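One contact in two related proteins. Structure 1 is formimidoylglutamase from Bacillus subtilis, which hydrolyses N-formimidoyl-L-glutamate to L-glutamate and formamide in histidine degradation, with manganese as its preferred cofactor: PDB 3M1R (chain A, 2.20 Å), residues A41-P46 and P123-G128. Structure 2 is arginase from Medicago truncatula: PDB 6VSS (chain B, 1.93 Å), residues S65-P70 and P153-G158. Both blocks share one frame: the second was fitted to the first on N, CA, C and O of the twelve residues, RMSD 0.43 Å. Numbering follows each deposited sequence.

Structure 1 (3M1R); sequences ALIGVP and PLILGG.
The peptides of 41-45 and 123-127 are joined by N-H...O bonds in ladder fashion, Ile43 N to Leu124 O at 3.0 Å and Leu126 N to Ile43 O at 2.9 Å. Leu42, Leu124 and Leu126 lie on one face of the paired strands; Ala41, Ile43, Val45, Pro123 and Ile125 lie on the other. The strands are parallel neighbours inside the central sheet of the arginase fold, and strand 87-93 pairs with the far edge of 41-45. On the leucine face, Leu42 CD2 lies 3.8 Å from Leu124 CB. Across the other face, Ile43 CG2 is 4.1 Å from Ile125 CG1. Ile125 CG2, anti to the backbone N, meets Val45 CG2 at 3.6 Å as the two side chains cross obliquely under helix 100-117. Just beyond Gly128, Asn130 coordinates a calcium ion in this crystal.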
loop_
_atom_site.group_PDB
_atom_site.type_symbol
_atom_site.label_atom_id
_atom_site.label_comp_id
_atom_site.label_asym_id
_atom_site.label_seq_id
_atom_site.Cartn_x
_atom_site.Cartn_y
_atom_site.Cartn_z
ATOM N N ALA A 41 26.661 23.213 -5.797
ATOM C CA ALA A 41 26.964 21.823 -6.113
ATOM C C ALA A 41 26.289 20.942 -5.066
ATOM O O ALA A 41 26.299 21.275 -3.873
ATOM C CB ALA A 41 28.456 21.591 -6.132
ATOM N N LEU A 42 25.693 19.838 -5.517
ATOM C CA LEU A 42 24.948 18.920 -4.636
ATOM C C LEU A 42 25.839 17.998 -3.814
ATOM O O LEU A 42 26.860 17.500 -4.307
ATOM C CB LEU A 42 24.002 18.043 -5.454
ATOM C CG LEU A 42 22.987 18.745 -6.354
ATOM C CD1 LEU A 42 22.584 17.818 -7.489
ATOM C CD2 LEU A 42 21.770 19.174 -5.553
ATOM N N ILE A 43 25.434 17.760 -2.568
ATOM C CA ILE A 43 26.078 16.754 -1.724
ATOM C C ILE A 43 25.039 16.043 -0.841
ATOM O O ILE A 43 24.178 16.684 -0.240
ATOM C CB ILE A 43 27.221 17.366 -0.867
ATOM C CG1 ILE A 43 28.069 16.268 -0.222
ATOM C CG2 ILE A 43 26.680 18.302 0.195
ATOM C CD1 ILE A 43 29.262 16.817 0.499
ATOM N N GLY A 44 25.106 14.714 -0.797
ATOM C CA GLY A 44 24.180 13.913 -0.003
ATOM C C GLY A 44 24.732 13.557 1.369
ATOM O O GLY A 44 25.947 13.347 1.534
ATOM N N VAL A 45 23.847 13.516 2.359
ATOM C CA VAL A 45 24.206 13.138 3.734
ATOM C C VAL A 45 23.139 12.173 4.257
ATOM O O VAL A 45 22.210 12.586 4.948
ATOM C CB VAL A 45 24.258 14.358 4.668
ATOM C CG1 VAL A 45 24.706 13.951 6.093
ATOM C CG2 VAL A 45 25.161 15.443 4.099
ATOM N N PRO A 46 23.256 10.888 3.901
ATOM C CA PRO A 46 22.236 9.876 4.179
ATOM C C PRO A 46 22.275 9.346 5.618
ATOM O O PRO A 46 22.409 8.138 5.802
ATOM C CB PRO A 46 22.596 8.739 3.211
ATOM C CG PRO A 46 23.951 9.095 2.622
ATOM C CD PRO A 46 24.463 10.302 3.302
ATOM N N PRO A 123 27.072 24.929 -0.923
ATOM C CA PRO A 123 26.465 23.607 -0.741
ATOM C C PRO A 123 24.943 23.548 -0.940
ATOM O O PRO A 123 24.210 24.388 -0.434
ATOM C CB PRO A 123 26.825 23.257 0.706
ATOM C CG PRO A 123 28.101 24.002 0.959
ATOM C CD PRO A 123 27.938 25.305 0.212
ATOM N N LEU A 124 24.499 22.549 -1.700
ATOM C CA LEU A 124 23.104 22.148 -1.739
ATOM C C LEU A 124 23.088 20.800 -1.054
ATOM O O LEU A 124 23.374 19.780 -1.675
ATOM C CB LEU A 124 22.583 22.031 -3.177
ATOM C CG LEU A 124 22.098 23.337 -3.836
ATOM C CD1 LEU A 124 23.108 24.444 -3.653
ATOM C CD2 LEU A 124 21.788 23.146 -5.307
ATOM N N ILE A 125 22.791 20.809 0.241
ATOM C CA ILE A 125 22.872 19.599 1.053
ATOM C C ILE A 125 21.560 18.825 1.109
ATOM O O ILE A 125 20.512 19.345 1.514
ATOM C CB ILE A 125 23.332 19.914 2.495
ATOM C CG1 ILE A 125 24.498 20.898 2.472
ATOM C CG2 ILE A 125 23.697 18.628 3.230
ATOM C CD1 ILE A 125 24.866 21.474 3.843
ATOM N N LEU A 126 21.624 17.566 0.711
ATOM C CA LEU A 126 20.465 16.662 0.826
ATOM C C LEU A 126 20.581 15.745 2.050
ATOM O O LEU A 126 21.377 14.805 2.062
ATOM C CB LEU A 126 20.323 15.824 -0.452
ATOM C CG LEU A 126 19.691 16.445 -1.720
ATOM C CD1 LEU A 126 19.791 17.956 -1.747
ATOM C CD2 LEU A 126 20.245 15.833 -3.016
ATOM N N GLY A 127 19.782 16.012 3.080
ATOM C CA GLY A 127 19.681 15.090 4.203
ATOM C C GLY A 127 18.903 13.845 3.796
ATOM O O GLY A 127 18.338 13.803 2.700
ATOM N N GLY A 128 18.853 12.841 4.669
ATOM C CA GLY A 128 19.411 12.933 6.004
ATOM C C GLY A 128 18.421 13.526 6.991
ATOM O O GLY A 128 17.514 14.251 6.609
#

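Structure 2 (6VSS); sequences SLLGVP and PLVLGG.
The peptides of 65-69 and 153-157 are joined by N-H...O bonds in a ladder, from Leu67 N to Leu154 O (3.1 Å) and from Leu156 N to Leu67 O (2.8 Å). Leu66, Leu154 and Leu156 lie on one face of the paired strands, while Ser65, Leu67, Val69, Pro153 and Val155 occupy the other. On the leucine face, Leu66 CD2 stands 4.0 Å from Leu154 CB. On the other, the CD2 branch of Leu67 comes within 4.4 Å of Val155 CG2. Val155 holds CG1 anti to its backbone N (chi1 173°), which brings that methyl to 3.8 Å from CG2 of Val69, the side chains meeting at a slant. Ser65 OG hydrogen-bonds to Thr63 O of its own strand, which gives the buried hydroxyl a partner. Past Gly158 the chain reaches His160, a manganese ligand.

What differs
Three positions carry different residues. Ala41(A) is matched by Ser65(B), whose OG, bonded to Thr63(B) O, has no counterpart in the alanine. At Ile43(A) / Leu67(B) the branch moves one carbon outward: CG2 of Ile43(A) and CD2 of Leu67(B) each lack a counterpart, whereas the two CD1 atoms fall 0.9 Å apart, and both side chains touch Ile125(A) or Val155(B). There the larger Ile125(A) extends by CD1, which Val155(B) lacks. The rest of the fork is retained: CG2 of Ile125(A) and CG1 of Val155(B) lie 0.3 Å apart, and contact with Val45(A) or Val69(B) persists. The models also differ at Leu124(A) / Leu154(B), with chi1 -84° against -158° and the CG atoms 1.7 Å apart after superposition; both nevertheless keep CB against CD2 of Leu42(A) or Leu66(B). The CA atoms that can be compared coincide within the error, and so do the side chains of Val45(A) and Val69(B); ladder bonds such as Val45(A) N to Leu126(A) O and Val69(B) N to Leu156(B) O are found in both. Leu42(A) and Leu66(B) share a rotamer but are shifted within it, through small turns and a move of CB together.

Structure 2 (6VSS)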
loop_
_atom_site.group_PDB
_atom_site.type_symbol
_atom_site.label_atom_id
_atom_site.label_comp_id
_atom_site.label_asym_id
_atom_site.label_seq_id
_atom_site.Cartn_x
_atom_site.Cartn_y
_atom_site.Cartn_z
ATOM N N SER B 65 25.644 22.879 -5.721
ATOM C CA SER B 65 26.404 21.609 -5.761
ATOM C C SER B 65 25.854 20.643 -4.709
ATOM O O SER B 65 25.881 20.978 -3.480
ATOM C CB SER B 65 27.854 21.915 -5.571
ATOM O OG SER B 65 28.183 22.938 -6.495
ATOM N N LEU B 66 25.235 19.544 -5.185
ATOM C CA LEU B 66 24.532 18.602 -4.309
ATOM C C LEU B 66 25.578 17.796 -3.558
ATOM O O LEU B 66 26.374 17.106 -4.176
ATOM C CB LEU B 66 23.611 17.718 -5.145
ATOM C CG LEU B 66 22.662 18.487 -6.046
ATOM C CD1 LEU B 66 21.570 17.592 -6.624
ATOM C CD2 LEU B 66 22.045 19.604 -5.268
ATOM N N LEU B 67 25.504 17.842 -2.243
ATOM C CA LEU B 67 26.211 16.926 -1.311
ATOM C C LEU B 67 25.164 16.195 -0.480
ATOM O O LEU B 67 24.421 16.861 0.273
ATOM C CB LEU B 67 27.192 17.765 -0.474
ATOM C CG LEU B 67 28.063 16.988 0.495
ATOM C CD1 LEU B 67 29.231 16.347 -0.245
ATOM C CD2 LEU B 67 28.563 17.883 1.616
ATOM N N GLY B 68 25.032 14.890 -0.712
ATOM C CA GLY B 68 24.238 13.950 0.077
ATOM C C GLY B 68 24.888 13.647 1.418
ATOM O O GLY B 68 26.143 13.426 1.485
ATOM N N VAL B 69 24.050 13.677 2.464
ATOM C CA VAL B 69 24.410 13.186 3.823
ATOM C C VAL B 69 23.288 12.244 4.243
ATOM O O VAL B 69 22.314 12.675 4.870
ATOM C CB VAL B 69 24.635 14.365 4.778
ATOM C CG1 VAL B 69 25.154 13.878 6.114
ATOM C CG2 VAL B 69 25.552 15.417 4.165
ATOM N N PRO B 70 23.389 10.966 3.776
ATOM C CA PRO B 70 22.396 9.921 4.035
ATOM C C PRO B 70 22.500 9.357 5.466
ATOM O O PRO B 70 22.986 8.304 5.649
ATOM C CB PRO B 70 22.756 8.870 2.989
ATOM C CG PRO B 70 24.270 9.036 2.841
ATOM C CD PRO B 70 24.485 10.523 2.892
ATOM N N PRO B 153 27.429 24.717 -1.566
ATOM C CA PRO B 153 26.840 23.474 -1.068
ATOM C C PRO B 153 25.319 23.542 -0.889
ATOM O O PRO B 153 24.831 24.369 -0.105
ATOM C CB PRO B 153 27.516 23.294 0.290
ATOM C CG PRO B 153 27.743 24.696 0.717
ATOM C CD PRO B 153 28.275 25.339 -0.549
ATOM N N LEU B 154 24.622 22.725 -1.668
ATOM C CA LEU B 154 23.178 22.420 -1.484
ATOM C C LEU B 154 23.122 20.970 -0.951
ATOM O O LEU B 154 23.339 20.023 -1.675
ATOM C CB LEU B 154 22.425 22.693 -2.791
ATOM C CG LEU B 154 20.921 22.927 -2.631
ATOM C CD1 LEU B 154 20.255 23.353 -3.956
ATOM C CD2 LEU B 154 20.263 21.634 -2.119
ATOM N N VAL B 155 23.014 20.839 0.368
ATOM C CA VAL B 155 23.062 19.534 1.060
ATOM C C VAL B 155 21.719 18.806 0.927
ATOM O O VAL B 155 20.636 19.421 1.182
ATOM C CB VAL B 155 23.542 19.725 2.498
ATOM C CG1 VAL B 155 23.441 18.448 3.302
ATOM C CG2 VAL B 155 24.976 20.284 2.510
ATOM N N LEU B 156 21.761 17.518 0.592
ATOM C CA LEU B 156 20.535 16.666 0.644
ATOM C C LEU B 156 20.619 15.737 1.849
ATOM O O LEU B 156 21.652 14.988 1.959
ATOM C CB LEU B 156 20.430 15.822 -0.605
ATOM C CG LEU B 156 20.516 16.584 -1.903
ATOM C CD1 LEU B 156 20.478 15.573 -3.016
ATOM C CD2 LEU B 156 19.391 17.598 -2.016
ATOM N N GLY B 157 19.654 15.891 2.779
ATOM C CA GLY B 157 19.522 14.988 3.939
ATOM C C GLY B 157 18.685 13.797 3.510
ATOM O O GLY B 157 18.118 13.773 2.410
ATOM N N GLY B 158 18.571 12.837 4.420
ATOM C CA GLY B 158 19.123 12.976 5.746
ATOM C C GLY B 158 18.143 13.648 6.677
ATOM O O GLY B 158 17.337 14.466 6.226
#